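Local coordinates for protein neuraminidase (PDB 4GDI) that is a neuraminidase-like surface glycoprotein of bat influenza A virus, grouped by family with sialic-acid-cleaving enzymes although its putative active site has diverged, at residues 170-175 / 194-199; 210-215 / 269-274; 235-240 / 256-261; 277-282 / 294-299; 318-323 / 338-343. All blocks are in the same frame, centred on the assembly; numbering follows the deposited sequence.

Contact 1 (170-175 / 194-199); sequences NQSVHR and GINFEY. With NAG (2-acetamido-2-deoxy-beta-D-glucopyranose), chain P.
Ser172 OG is gripped by two groups: Asn196 ND2 donates to it at 2.8 Å from across the contact, and His174 NE2 shares a hydrogen bond with it at 2.7 Å. In this beta-propeller the residues lie at the start of strand 173-180, with Ser172 just before it, and in the connection from strand 183-189, the last of one four-stranded blade, to strand 200-205 of the next. The bond from Asn196 is made in the plane of its amide. The second N-H of the same ND2 goes to Glu198 OE2 at 3.0 Å, meeting the anti lone pair. Glu198 reaches back by bending at chi2 (-70°), and its OE1 forms a salt bridge with Arg146. The imidazole of His174 has Phe197 CB over the centre of one face, a CH-pi contact 3.9 Å from the ring centroid, and Asn196 ND2 and the Glu198 carboxylate at its edge; ND1 is hydrogen-bonded to Ser164 OG. Asn196 OD1 turns the other way, to Leu216 N beside the calcium-binding loop. A water molecule lies 2.8 Å from Ser172 O and 2.9 Å from Ile195 O, and Asn170 ND2 carries an N-linked sugar, bonded to C1 of the NAG at 1.4 Å.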
# COMPACT_ATOMS: atom_id res chain seq x y z
N ASN A 170 18.08 38.17 18.83
CA ASN A 170 18.71 39.48 18.68
C ASN A 170 20.19 39.39 18.33
O ASN A 170 20.85 40.41 18.11
CB ASN A 170 18.50 40.37 19.92
CG ASN A 170 19.11 39.80 21.19
OD1 ASN A 170 20.02 38.97 21.14
ND2 ASN A 170 18.63 40.28 22.34
N GLN A 171 20.71 38.18 18.26
CA GLN A 171 22.04 37.97 17.68
C GLN A 171 22.13 36.63 16.97
O GLN A 171 23.00 35.81 17.25
CB GLN A 171 23.13 38.10 18.76
CG GLN A 171 22.79 37.39 20.05
CD GLN A 171 23.86 37.59 21.11
OE1 GLN A 171 25.00 37.94 20.80
NE2 GLN A 171 23.49 37.37 22.37
N SER A 172 21.22 36.41 16.03
CA SER A 172 21.18 35.15 15.29
C SER A 172 22.21 35.11 14.18
O SER A 172 22.63 36.15 13.67
CB SER A 172 19.78 34.92 14.72
OG SER A 172 19.37 36.02 13.93
N VAL A 173 22.62 33.90 13.81
CA VAL A 173 23.54 33.70 12.70
C VAL A 173 22.83 32.88 11.63
O VAL A 173 22.09 31.95 11.95
CB VAL A 173 24.83 33.00 13.18
CG1 VAL A 173 25.75 32.71 12.00
CG2 VAL A 173 25.54 33.86 14.22
N HIS A 174 23.02 33.24 10.36
CA HIS A 174 22.34 32.57 9.26
C HIS A 174 23.34 32.29 8.15
O HIS A 174 24.09 33.16 7.73
CB HIS A 174 21.19 33.44 8.76
CG HIS A 174 20.28 33.87 9.85
ND1 HIS A 174 19.35 33.03 10.42
CD2 HIS A 174 20.22 35.03 10.56
CE1 HIS A 174 18.72 33.66 11.40
NE2 HIS A 174 19.23 34.88 11.50
N ARG A 175 23.38 31.03 7.72
CA ARG A 175 24.31 30.60 6.69
C ARG A 175 23.58 29.90 5.54
O ARG A 175 22.61 29.17 5.77
CB ARG A 175 25.29 29.59 7.29
CG ARG A 175 26.20 30.16 8.35
CD ARG A 175 27.15 29.10 8.86
NE ARG A 175 28.19 29.68 9.70
CZ ARG A 175 29.22 29.01 10.20
NH1 ARG A 175 29.36 27.71 9.95
NH2 ARG A 175 30.11 29.65 10.95
N GLY A 194 21.55 43.59 12.46
CA GLY A 194 20.37 44.43 12.65
C GLY A 194 19.04 43.75 12.40
O GLY A 194 17.99 44.35 12.61
N ILE A 195 19.07 42.50 11.96
CA ILE A 195 17.83 41.77 11.72
C ILE A 195 17.92 40.33 12.20
O ILE A 195 18.96 39.90 12.69
CB ILE A 195 17.41 41.78 10.22
CG1 ILE A 195 18.32 40.86 9.39
CG2 ILE A 195 17.41 43.19 9.67
CD1 ILE A 195 17.77 40.57 7.99
N ASN A 196 16.83 39.59 12.03
CA ASN A 196 16.73 38.17 12.32
C ASN A 196 16.06 37.53 11.10
O ASN A 196 15.16 38.13 10.52
CB ASN A 196 15.90 37.97 13.60
CG ASN A 196 15.57 36.52 13.88
OD1 ASN A 196 14.41 36.14 13.93
ND2 ASN A 196 16.59 35.72 14.09
N PHE A 197 16.50 36.33 10.72
CA PHE A 197 16.05 35.70 9.47
C PHE A 197 15.78 34.20 9.63
O PHE A 197 16.55 33.36 9.14
CB PHE A 197 17.11 35.90 8.38
CG PHE A 197 16.57 35.79 6.97
CD1 PHE A 197 16.35 34.55 6.38
CD2 PHE A 197 16.27 36.94 6.22
CE1 PHE A 197 15.84 34.45 5.08
CE2 PHE A 197 15.76 36.85 4.93
CZ PHE A 197 15.55 35.60 4.36
N GLU A 198 14.69 33.87 10.32
CA GLU A 198 14.30 32.49 10.59
C GLU A 198 13.30 31.98 9.55
O GLU A 198 12.69 32.76 8.82
CB GLU A 198 13.64 32.37 11.97
CG GLU A 198 14.45 32.94 13.14
CD GLU A 198 15.69 32.13 13.47
OE1 GLU A 198 15.69 30.89 13.26
OE2 GLU A 198 16.66 32.73 13.97
N TYR A 199 13.13 30.66 9.51
CA TYR A 199 12.06 30.03 8.75
C TYR A 199 12.09 30.35 7.25
O TYR A 199 11.04 30.54 6.63
CB TYR A 199 10.70 30.47 9.29
CG TYR A 199 10.51 30.41 10.78
CD1 TYR A 199 11.23 29.52 11.57
CD2 TYR A 199 9.59 31.25 11.41
CE1 TYR A 199 11.03 29.46 12.95
CE2 TYR A 199 9.39 31.20 12.78
CZ TYR A 199 10.10 30.31 13.54
OH TYR A 199 9.90 30.27 14.90
C1 NAG P . 18.92 39.40 23.45
C2 NAG P . 19.70 40.10 24.56
C3 NAG P . 20.01 39.13 25.69
C4 NAG P . 18.67 38.64 26.21
C5 NAG P . 17.97 37.90 25.07
C6 NAG P . 16.66 37.24 25.52
C7 NAG P . 21.20 42.00 24.34
C8 NAG P . 22.58 42.28 24.85
N2 NAG P . 20.92 40.72 24.06
O3 NAG P . 20.75 39.76 26.71
O4 NAG P . 18.85 37.81 27.34
O5 NAG P . 17.75 38.77 23.97
O6 NAG P . 15.67 38.19 25.83
O7 NAG P . 20.38 42.91 24.20
O HOH W 1 21.46 38.46 12.61

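Contact 2 (210-215 / 269-274); sequences KCTGTN and GFILDE. With CA (calcium ion), chain R.
The flat carboxylate of Glu274 is met from above its plane by Lys210 NZ, 44° out of it, in a salt bridge of 2.7 Å to OE2; Tyr203 supplies a further hydrogen bond to the same oxygen. At the neighbouring peptide, NZ approaches Asp273 O nearly along the C=O axis at 3.2 Å. The ammonium thus bridges a side chain and a main chain, carried there by a lysine extended beyond CG that crosses Glu274 at about a right angle. Asp273 itself forms a salt bridge with Arg226, and its backbone makes an inverse gamma turn. Strand 208-214 is the second strand of a propeller blade, and the irregular run 269-274 passes beside it in nearly the reverse direction on the way to the next blade. Midway along, Ile271 N donates to Thr212 OG1 at 2.9 Å; with OG1 anti to the carbonyl carbon (chi1 -58°), the hydroxyl faces that run while CG2 lies 3.5 Å from Gly269 O. Water joins Thr212 OG1 to Ile271 O, and another joins Gly269 O to Thr214 OG1, itself also hydrogen-bonded to Ile267 O. Just past the strand, Asn215 O binds the calcium ion at 2.3 Å, together with a water, Asp219 O, Gly263 O, Gly265 O and Asp245 OD2.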
# COMPACT_ATOMS: atom_id res chain seq x y z
N LYS A 210 15.43 32.46 -4.32
CA LYS A 210 14.79 33.56 -3.63
C LYS A 210 14.05 33.01 -2.43
O LYS A 210 13.29 32.05 -2.56
CB LYS A 210 13.83 34.25 -4.59
CG LYS A 210 14.56 34.97 -5.71
CD LYS A 210 13.61 35.61 -6.68
CE LYS A 210 14.33 36.04 -7.95
NZ LYS A 210 13.32 36.55 -8.91
N CYS A 211 14.28 33.62 -1.26
CA CYS A 211 13.71 33.12 -0.01
C CYS A 211 13.04 34.26 0.77
O CYS A 211 13.49 35.41 0.74
CB CYS A 211 14.79 32.54 0.89
SG CYS A 211 15.80 31.26 0.17
N THR A 212 11.98 33.93 1.49
CA THR A 212 11.38 34.88 2.40
C THR A 212 11.67 34.41 3.80
O THR A 212 11.57 33.22 4.09
CB THR A 212 9.87 34.97 2.26
OG1 THR A 212 9.54 35.33 0.92
CG2 THR A 212 9.32 36.05 3.22
N GLY A 213 12.08 35.35 4.64
CA GLY A 213 12.36 35.08 6.04
C GLY A 213 11.26 35.54 6.98
O GLY A 213 10.27 36.15 6.57
N THR A 214 11.43 35.20 8.25
CA THR A 214 10.57 35.70 9.31
C THR A 214 11.48 36.32 10.35
O THR A 214 12.40 35.67 10.85
CB THR A 214 9.75 34.58 9.93
OG1 THR A 214 8.81 34.08 8.97
CG2 THR A 214 8.95 35.09 11.19
N ASN A 215 11.28 37.61 10.63
CA ASN A 215 12.08 38.31 11.63
C ASN A 215 11.35 38.27 12.97
O ASN A 215 10.34 38.94 13.14
CB ASN A 215 12.34 39.76 11.20
CG ASN A 215 13.31 40.48 12.12
OD1 ASN A 215 13.38 40.21 13.32
ND2 ASN A 215 14.07 41.41 11.56
N GLY A 269 6.20 32.61 6.68
CA GLY A 269 5.40 33.08 5.56
C GLY A 269 6.24 33.43 4.34
O GLY A 269 7.47 33.37 4.38
N PHE A 270 5.57 33.81 3.26
CA PHE A 270 6.23 33.97 1.97
C PHE A 270 5.81 35.23 1.22
O PHE A 270 4.70 35.74 1.41
CB PHE A 270 5.93 32.75 1.09
CG PHE A 270 4.48 32.64 0.65
CD1 PHE A 270 4.04 33.27 -0.49
CD2 PHE A 270 3.57 31.89 1.39
CE1 PHE A 270 2.72 33.16 -0.91
CE2 PHE A 270 2.24 31.77 0.98
CZ PHE A 270 1.82 32.41 -0.16
N ILE A 271 6.71 35.71 0.37
CA ILE A 271 6.46 36.77 -0.62
C ILE A 271 7.01 36.28 -1.96
O ILE A 271 8.18 35.91 -2.04
CB ILE A 271 7.18 38.09 -0.23
CG1 ILE A 271 6.56 38.68 1.05
CG2 ILE A 271 7.16 39.10 -1.38
CD1 ILE A 271 7.14 40.01 1.46
N LEU A 272 6.18 36.23 -2.99
CA LEU A 272 6.68 35.91 -4.32
C LEU A 272 7.41 37.12 -4.88
O LEU A 272 6.80 38.11 -5.27
CB LEU A 272 5.55 35.50 -5.26
CG LEU A 272 5.96 34.91 -6.62
CD1 LEU A 272 6.77 33.65 -6.44
CD2 LEU A 272 4.73 34.62 -7.48
N ASP A 273 8.73 37.00 -4.92
CA ASP A 273 9.63 38.11 -5.18
C ASP A 273 9.95 38.18 -6.68
O ASP A 273 11.06 37.89 -7.11
CB ASP A 273 10.89 37.93 -4.34
CG ASP A 273 11.90 39.04 -4.51
OD1 ASP A 273 11.55 40.11 -5.08
OD2 ASP A 273 13.04 38.84 -4.06
N GLU A 274 8.92 38.57 -7.44
CA GLU A 274 8.99 38.72 -8.88
C GLU A 274 8.37 40.08 -9.29
O GLU A 274 8.10 40.93 -8.45
CB GLU A 274 8.23 37.58 -9.55
CG GLU A 274 8.71 36.20 -9.13
CD GLU A 274 10.10 35.92 -9.67
OE1 GLU A 274 10.39 36.38 -10.79
OE2 GLU A 274 10.91 35.25 -8.98
CA CA R . 8.21 39.74 13.35
O HOH W 2 10.95 35.20 -1.45
O HOH W 3 9.49 32.75 6.51
O HOH W 4 6.05 40.70 13.87

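Contact 3 (235-240 / 256-261); sequences IVEPCN and CKMAQE. With FUC (alpha-L-fucopyranose), chain G.
Cys239 and Cys256 are joined by a disulfide with SG to SG at 2.0 Å. Both cysteines hold SG anti to their own carbonyl carbon, beside the backbone N; the bridge has a right-handed twist (chi3 102°), and the CA atoms of Cys239 and Cys256 lie 3.9 Å apart. Glu237 makes the other half of the contact. Its CG stands anti to the backbone N (chi1 -173°) and lies 3.3 Å from Cys256 O; a bend at chi2 (76°) then turns the carboxylate across Met258, the two side chains crossing at about a right angle. OE2 lies 3.3 Å from Met258 CA and 3.6 Å from Met258 CG. The disulfide closes a strandless excursion that follows strand 233-236, the last of its propeller blade, beside the calcium site; on that strand, a fucose O4 donates to Ile235 O at 3.2 Å. No hydrogen bond crosses between the segments, so the covalent bridge is the strong link. With Asp219 OD2 close to Glu237 OE2, the like charges could raise the proton affinity of either acid.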
# COMPACT_ATOMS: atom_id res chain seq x y z
N ILE A 235 20.27 40.88 0.74
CA ILE A 235 19.09 40.85 1.59
C ILE A 235 18.35 42.15 1.36
O ILE A 235 18.96 43.21 1.32
CB ILE A 235 19.48 40.65 3.07
CG1 ILE A 235 20.04 39.24 3.25
CG2 ILE A 235 18.28 40.86 3.97
CD1 ILE A 235 20.62 38.97 4.61
N VAL A 236 17.03 42.05 1.19
CA VAL A 236 16.18 43.17 0.81
C VAL A 236 14.98 43.34 1.76
O VAL A 236 14.48 42.36 2.32
CB VAL A 236 15.69 42.95 -0.63
CG1 VAL A 236 14.41 43.69 -0.89
CG2 VAL A 236 16.78 43.34 -1.62
N GLU A 237 14.53 44.57 1.92
CA GLU A 237 13.35 44.89 2.73
C GLU A 237 12.18 45.31 1.83
O GLU A 237 12.36 46.10 0.91
CB GLU A 237 13.68 46.05 3.70
CG GLU A 237 12.56 46.34 4.69
CD GLU A 237 12.48 45.32 5.81
OE1 GLU A 237 13.33 44.40 5.85
OE2 GLU A 237 11.57 45.47 6.66
N PRO A 238 10.98 44.75 2.07
CA PRO A 238 9.84 45.24 1.27
C PRO A 238 9.67 46.76 1.42
O PRO A 238 9.88 47.30 2.50
CB PRO A 238 8.66 44.49 1.87
CG PRO A 238 9.27 43.18 2.37
CD PRO A 238 10.62 43.61 2.92
N CYS A 239 9.32 47.43 0.34
CA CYS A 239 9.27 48.89 0.35
C CYS A 239 7.83 49.38 0.29
O CYS A 239 7.59 50.56 0.06
CB CYS A 239 10.10 49.46 -0.81
SG CYS A 239 11.87 49.06 -0.70
N ASN A 240 6.87 48.48 0.51
CA ASN A 240 5.48 48.90 0.57
C ASN A 240 5.17 49.34 1.99
O ASN A 240 6.09 49.54 2.79
CB ASN A 240 4.55 47.78 0.08
CG ASN A 240 4.63 46.52 0.95
OD1 ASN A 240 5.61 46.30 1.67
ND2 ASN A 240 3.61 45.68 0.87
N CYS A 256 11.27 51.78 2.33
CA CYS A 256 12.08 50.58 2.45
C CYS A 256 12.46 50.33 3.91
O CYS A 256 13.29 49.47 4.19
CB CYS A 256 13.32 50.69 1.58
SG CYS A 256 12.91 50.75 -0.19
N LYS A 257 11.84 51.04 4.83
CA LYS A 257 12.18 50.89 6.24
C LYS A 257 11.45 49.72 6.88
O LYS A 257 10.35 49.36 6.47
CB LYS A 257 11.92 52.18 7.00
CG LYS A 257 12.77 53.35 6.50
CD LYS A 257 12.81 54.50 7.51
CE LYS A 257 11.43 55.08 7.78
NZ LYS A 257 11.47 56.08 8.88
N MET A 258 12.08 49.14 7.90
CA MET A 258 11.48 48.09 8.70
C MET A 258 10.22 48.57 9.40
O MET A 258 10.11 49.74 9.77
CB MET A 258 12.50 47.61 9.73
CG MET A 258 13.70 46.95 9.10
SD MET A 258 15.10 46.68 10.21
CE MET A 258 14.43 45.48 11.34
N ALA A 259 9.25 47.67 9.55
CA ALA A 259 8.04 47.94 10.31
C ALA A 259 8.23 47.43 11.74
O ALA A 259 7.96 46.27 12.04
CB ALA A 259 6.85 47.26 9.66
N GLN A 260 8.72 48.29 12.61
CA GLN A 260 9.10 47.83 13.94
C GLN A 260 7.92 47.69 14.90
O GLN A 260 8.05 47.02 15.92
CB GLN A 260 10.18 48.74 14.52
CG GLN A 260 11.22 49.11 13.47
CD GLN A 260 12.64 49.10 14.00
OE1 GLN A 260 13.28 48.04 14.06
NE2 GLN A 260 13.15 50.28 14.36
N GLU A 261 6.77 48.27 14.57
CA GLU A 261 5.60 48.11 15.44
C GLU A 261 5.21 46.63 15.53
O GLU A 261 4.81 46.03 14.53
CB GLU A 261 4.40 48.94 14.95
CG GLU A 261 3.23 48.95 15.96
CD GLU A 261 1.93 49.53 15.39
OE1 GLU A 261 1.91 50.01 14.24
OE2 GLU A 261 0.90 49.48 16.11
C1 FUC G . 21.72 46.41 5.97
C2 FUC G . 21.50 46.44 4.47
C3 FUC G . 22.03 45.14 3.88
C4 FUC G . 21.26 43.99 4.53
C5 FUC G . 21.45 44.04 6.05
C6 FUC G . 20.63 42.95 6.74
O2 FUC G . 22.21 47.53 3.93
O3 FUC G . 21.86 45.11 2.48
O4 FUC G . 19.89 44.15 4.22
O5 FUC G . 21.04 45.31 6.54

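Contact 4 (277-282 / 294-299); sequences AWTSKT and EQIPNG
Strands 277-281 and 294-296 run antiparallel, their axes 148° apart, and four backbone hydrogen bonds link the pairs Ala277-Ile296 and Thr279-Glu294. Ile296 O accepts from Ala277 N at 2.9 Å and, from the opposite face of its plane, from Gly299 N at 3.0 Å, the latter closing the type I beta turn 296-299. Between the bonded pairs, Trp278 and Gln295 form a non-hydrogen-bonded pair. Trp278 CG stands anti to its carbonyl carbon (chi1 -72°), and the indole lies against the glutamine: Gln295 CB sits over its six-membered ring in a CH-pi contact, 3.5 Å from the centroid of that ring. A water accepts from both Trp278 NE1 and Gln295 NE2, the latter at 2.7 Å, while Gln295 OE1 turns to Ser307. The other face bears Thr279, Glu294 and Ile296. Thr279 OG1 reaches Glu294 OE1 through two separate waters, and CG2 touches Ile296 CD1 at 4.0 Å. Lys281 NZ is 4.1 Å from Glu294 OE1, too far for a salt bridge. This is the hairpin of a propeller blade, continued by strand 309-311 next to 289-296; on the edge away from 289-296 the backbones of Leu272 and Trp278 are hydrogen-bonded, and the Trp278 ring meets Trp21 of strand 20-25 edge to face.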
# COMPACT_ATOMS: atom_id res chain seq x y z
N ALA A 277 4.99 41.11 -7.99
CA ALA A 277 5.19 40.38 -6.75
C ALA A 277 3.84 40.00 -6.18
O ALA A 277 2.82 40.58 -6.54
CB ALA A 277 5.94 41.24 -5.75
N TRP A 278 3.84 39.02 -5.27
CA TRP A 278 2.64 38.73 -4.48
C TRP A 278 3.01 38.68 -3.02
O TRP A 278 4.00 38.04 -2.65
CB TRP A 278 2.04 37.39 -4.88
CG TRP A 278 1.37 37.40 -6.21
CD1 TRP A 278 1.96 37.30 -7.42
CD2 TRP A 278 -0.04 37.50 -6.45
NE1 TRP A 278 1.01 37.31 -8.41
CE2 TRP A 278 -0.23 37.44 -7.84
CE3 TRP A 278 -1.16 37.63 -5.63
CZ2 TRP A 278 -1.48 37.52 -8.43
CZ3 TRP A 278 -2.41 37.71 -6.21
CH2 TRP A 278 -2.56 37.65 -7.59
N THR A 279 2.21 39.36 -2.20
CA THR A 279 2.34 39.28 -0.75
C THR A 279 1.25 38.39 -0.22
O THR A 279 0.25 38.16 -0.91
CB THR A 279 2.21 40.67 -0.09
OG1 THR A 279 1.02 41.30 -0.56
CG2 THR A 279 3.42 41.54 -0.44
N SER A 280 1.43 37.91 1.00
CA SER A 280 0.41 37.07 1.63
C SER A 280 0.37 37.34 3.13
O SER A 280 1.39 37.54 3.77
CB SER A 280 0.69 35.59 1.32
OG SER A 280 1.96 35.21 1.77
N LYS A 281 -0.84 37.37 3.69
CA LYS A 281 -1.01 37.69 5.11
C LYS A 281 -2.40 37.33 5.64
O LYS A 281 -3.35 37.09 4.87
CB LYS A 281 -0.73 39.17 5.33
CG LYS A 281 -1.72 40.09 4.59
CD LYS A 281 -1.41 41.58 4.84
CE LYS A 281 -2.56 42.48 4.34
NZ LYS A 281 -2.36 43.91 4.72
N THR A 282 -2.51 37.27 6.96
CA THR A 282 -3.81 37.13 7.60
C THR A 282 -4.72 38.29 7.16
O THR A 282 -4.26 39.40 6.92
CB THR A 282 -3.67 37.15 9.13
OG1 THR A 282 -3.02 38.36 9.53
CG2 THR A 282 -2.83 35.93 9.62
N GLU A 294 -2.07 39.41 -2.37
CA GLU A 294 -2.14 40.68 -3.10
C GLU A 294 -1.01 40.80 -4.11
O GLU A 294 0.15 40.52 -3.82
CB GLU A 294 -2.12 41.84 -2.12
CG GLU A 294 -3.36 41.89 -1.23
CD GLU A 294 -3.33 43.00 -0.20
OE1 GLU A 294 -2.48 42.94 0.71
OE2 GLU A 294 -4.15 43.93 -0.31
N GLN A 295 -1.37 41.23 -5.32
CA GLN A 295 -0.42 41.41 -6.40
C GLN A 295 0.08 42.85 -6.47
O GLN A 295 -0.72 43.80 -6.43
CB GLN A 295 -1.08 41.05 -7.72
CG GLN A 295 -0.12 41.03 -8.89
CD GLN A 295 -0.85 41.04 -10.23
OE1 GLN A 295 -1.76 41.84 -10.42
NE2 GLN A 295 -0.46 40.16 -11.14
N ILE A 296 1.40 43.00 -6.59
CA ILE A 296 2.06 44.29 -6.70
C ILE A 296 2.87 44.30 -7.98
O ILE A 296 4.00 43.81 -8.01
CB ILE A 296 3.03 44.54 -5.52
CG1 ILE A 296 2.30 44.46 -4.18
CG2 ILE A 296 3.67 45.91 -5.65
CD1 ILE A 296 3.25 44.60 -2.98
N PRO A 297 2.29 44.83 -9.07
CA PRO A 297 2.87 44.80 -10.41
C PRO A 297 4.31 45.31 -10.51
O PRO A 297 5.09 44.77 -11.30
CB PRO A 297 1.92 45.69 -11.22
CG PRO A 297 0.61 45.42 -10.59
CD PRO A 297 0.91 45.38 -9.10
N ASN A 298 4.67 46.31 -9.72
CA ASN A 298 6.00 46.89 -9.87
C ASN A 298 7.06 46.26 -8.97
O ASN A 298 8.21 46.69 -8.97
CB ASN A 298 5.94 48.40 -9.71
CG ASN A 298 5.19 49.08 -10.86
OD1 ASN A 298 5.11 48.53 -11.96
ND2 ASN A 298 4.66 50.26 -10.62
N GLY A 299 6.67 45.22 -8.23
CA GLY A 299 7.62 44.45 -7.45
C GLY A 299 7.69 44.89 -6.01
O GLY A 299 7.20 45.96 -5.65
O HOH W 5 1.46 38.27 -11.48
O HOH W 6 -1.28 40.21 1.02
O HOH W 7 0.45 43.97 0.02

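Contact 5 (318-323 / 338-343); sequences TGRSGF and CFWLEI. With NO3 (nitrate ion), chain B.
The outer rim of the Trp340 indole, CZ3 and CH2, lies over one face of the Arg320 guanidinium, the planes 28° apart, with NH2 3.2 Å from Trp340 CH2. A bend at chi3 (49°) turns NE off the line of the chain. At the guanidinium edge NH1 forms a salt bridge of 2.9 Å with Glu342 OE2, in the guanidinium plane but well above that of the carboxylate; Glu342 OE1 takes Arg320 N at 2.9 Å. The indole lies flat on the opposite strand, with Gly322 N 3.4 Å above its plane and Gly322 CA in a CH-pi contact, the glycine offering no side chain in the way. A water joins Trp340 NE1 to Phe323 O. These antiparallel strands belong to the propeller blade completed by N-terminal strand 20-25, and a beta bulge between Thr318 and Ser321 shifts their register by one. Arg320 NE donates to a nitrate, probably from the crystallisation liquor, and NH2 to Ala44 O, so that with Glu342 on NH1 separate bonds fix the rotation of the guanidinium.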
# COMPACT_ATOMS: atom_id res chain seq x y z
N THR A 318 -5.52 30.50 10.34
CA THR A 318 -4.42 30.07 9.48
C THR A 318 -3.11 30.16 10.24
O THR A 318 -3.01 30.92 11.21
CB THR A 318 -4.37 30.91 8.18
OG1 THR A 318 -4.35 32.30 8.51
CG2 THR A 318 -5.60 30.63 7.31
N GLY A 319 -2.11 29.36 9.84
CA GLY A 319 -0.81 29.43 10.47
C GLY A 319 0.34 29.67 9.49
O GLY A 319 0.31 30.59 8.68
N ARG A 320 1.36 28.82 9.60
CA ARG A 320 2.57 28.90 8.76
C ARG A 320 2.22 28.75 7.29
O ARG A 320 1.23 28.11 6.93
CB ARG A 320 3.55 27.78 9.17
CG ARG A 320 4.11 27.90 10.62
CD ARG A 320 4.84 26.65 11.11
NE ARG A 320 5.84 26.17 10.14
CZ ARG A 320 5.65 25.16 9.29
NH1 ARG A 320 4.51 24.49 9.29
NH2 ARG A 320 6.62 24.82 8.45
N SER A 321 3.05 29.34 6.42
CA SER A 321 2.89 29.11 4.99
C SER A 321 4.26 29.21 4.31
O SER A 321 5.18 29.83 4.83
CB SER A 321 1.90 30.12 4.39
OG SER A 321 2.34 31.46 4.60
N GLY A 322 4.39 28.61 3.13
CA GLY A 322 5.66 28.70 2.42
C GLY A 322 5.58 28.06 1.06
O GLY A 322 4.56 27.44 0.71
N PHE A 323 6.65 28.19 0.29
CA PHE A 323 6.66 27.76 -1.09
C PHE A 323 6.92 26.28 -1.27
O PHE A 323 7.62 25.65 -0.47
CB PHE A 323 7.79 28.46 -1.86
CG PHE A 323 7.63 29.94 -1.97
CD1 PHE A 323 6.60 30.48 -2.71
CD2 PHE A 323 8.56 30.79 -1.38
CE1 PHE A 323 6.47 31.85 -2.83
CE2 PHE A 323 8.44 32.15 -1.49
CZ PHE A 323 7.40 32.68 -2.23
N CYS A 338 3.84 27.16 -6.16
CA CYS A 338 2.73 26.82 -5.28
C CYS A 338 3.10 27.23 -3.86
O CYS A 338 4.26 27.54 -3.58
CB CYS A 338 2.45 25.31 -5.31
SG CYS A 338 2.10 24.57 -6.93
N PHE A 339 2.12 27.24 -2.97
CA PHE A 339 2.46 27.42 -1.57
C PHE A 339 1.65 26.46 -0.73
O PHE A 339 0.60 25.97 -1.15
CB PHE A 339 2.28 28.88 -1.12
CG PHE A 339 0.85 29.38 -1.16
CD1 PHE A 339 0.01 29.23 -0.08
CD2 PHE A 339 0.37 30.05 -2.28
CE1 PHE A 339 -1.29 29.70 -0.11
CE2 PHE A 339 -0.93 30.53 -2.33
CZ PHE A 339 -1.76 30.36 -1.24
N TRP A 340 2.16 26.15 0.46
CA TRP A 340 1.42 25.37 1.43
C TRP A 340 1.00 26.32 2.55
O TRP A 340 1.65 27.36 2.78
CB TRP A 340 2.25 24.18 1.95
CG TRP A 340 3.66 24.54 2.43
CD1 TRP A 340 4.83 24.39 1.73
CD2 TRP A 340 4.03 25.11 3.70
NE1 TRP A 340 5.89 24.83 2.48
CE2 TRP A 340 5.43 25.27 3.69
CE3 TRP A 340 3.31 25.49 4.84
CZ2 TRP A 340 6.12 25.80 4.78
CZ3 TRP A 340 4.00 26.01 5.90
CH2 TRP A 340 5.39 26.16 5.87
N LEU A 341 -0.07 25.97 3.24
CA LEU A 341 -0.64 26.82 4.28
C LEU A 341 -1.31 25.98 5.37
O LEU A 341 -2.14 25.12 5.06
CB LEU A 341 -1.64 27.78 3.65
CG LEU A 341 -2.60 28.53 4.58
CD1 LEU A 341 -1.85 29.56 5.36
CD2 LEU A 341 -3.70 29.16 3.75
N GLU A 342 -0.91 26.20 6.62
CA GLU A 342 -1.53 25.55 7.77
C GLU A 342 -2.92 26.12 7.98
O GLU A 342 -3.09 27.35 8.06
CB GLU A 342 -0.73 25.79 9.05
CG GLU A 342 0.53 24.93 9.20
CD GLU A 342 1.31 25.26 10.46
OE1 GLU A 342 1.09 26.36 11.02
OE2 GLU A 342 2.14 24.42 10.89
N ILE A 343 -3.89 25.23 8.04
CA ILE A 343 -5.26 25.56 8.42
C ILE A 343 -5.45 24.98 9.82
O ILE A 343 -5.21 23.79 10.04
CB ILE A 343 -6.26 24.91 7.46
CG1 ILE A 343 -6.04 25.41 6.02
CG2 ILE A 343 -7.71 25.15 7.91
CD1 ILE A 343 -6.20 26.89 5.85
N NO3 B . 7.30 28.59 12.58
O1 NO3 B . 7.78 27.93 11.43
O2 NO3 B . 7.61 28.09 13.85
O3 NO3 B . 6.51 29.73 12.44
O HOH W 8 8.21 23.50 1.06

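How the contacts relate
The five contacts lie in one beta-propeller domain, and the protein forms a tetramer of such domains. Contact 1 comes first along the chain; contact 3 falls between the two segments of contact 2; contacts 4 and 5 follow. Contact 2 is central: its centre is 11 to 14 Å from those of the other four, and it touches each of them. Glu198 O of contact 1 probably accepts a hydrogen bond from Thr214 N, Pro238 of contact 3 packs on Ile271, and Phe270 packs on Phe339 of contact 5. Contacts 1 and 4, 24 Å apart between centres, do not touch. Contacts 1 to 3 gather round the calcium-binding loops, whereas 4 and 5 lie in the two following blades, so 269-274 ties successive blades together.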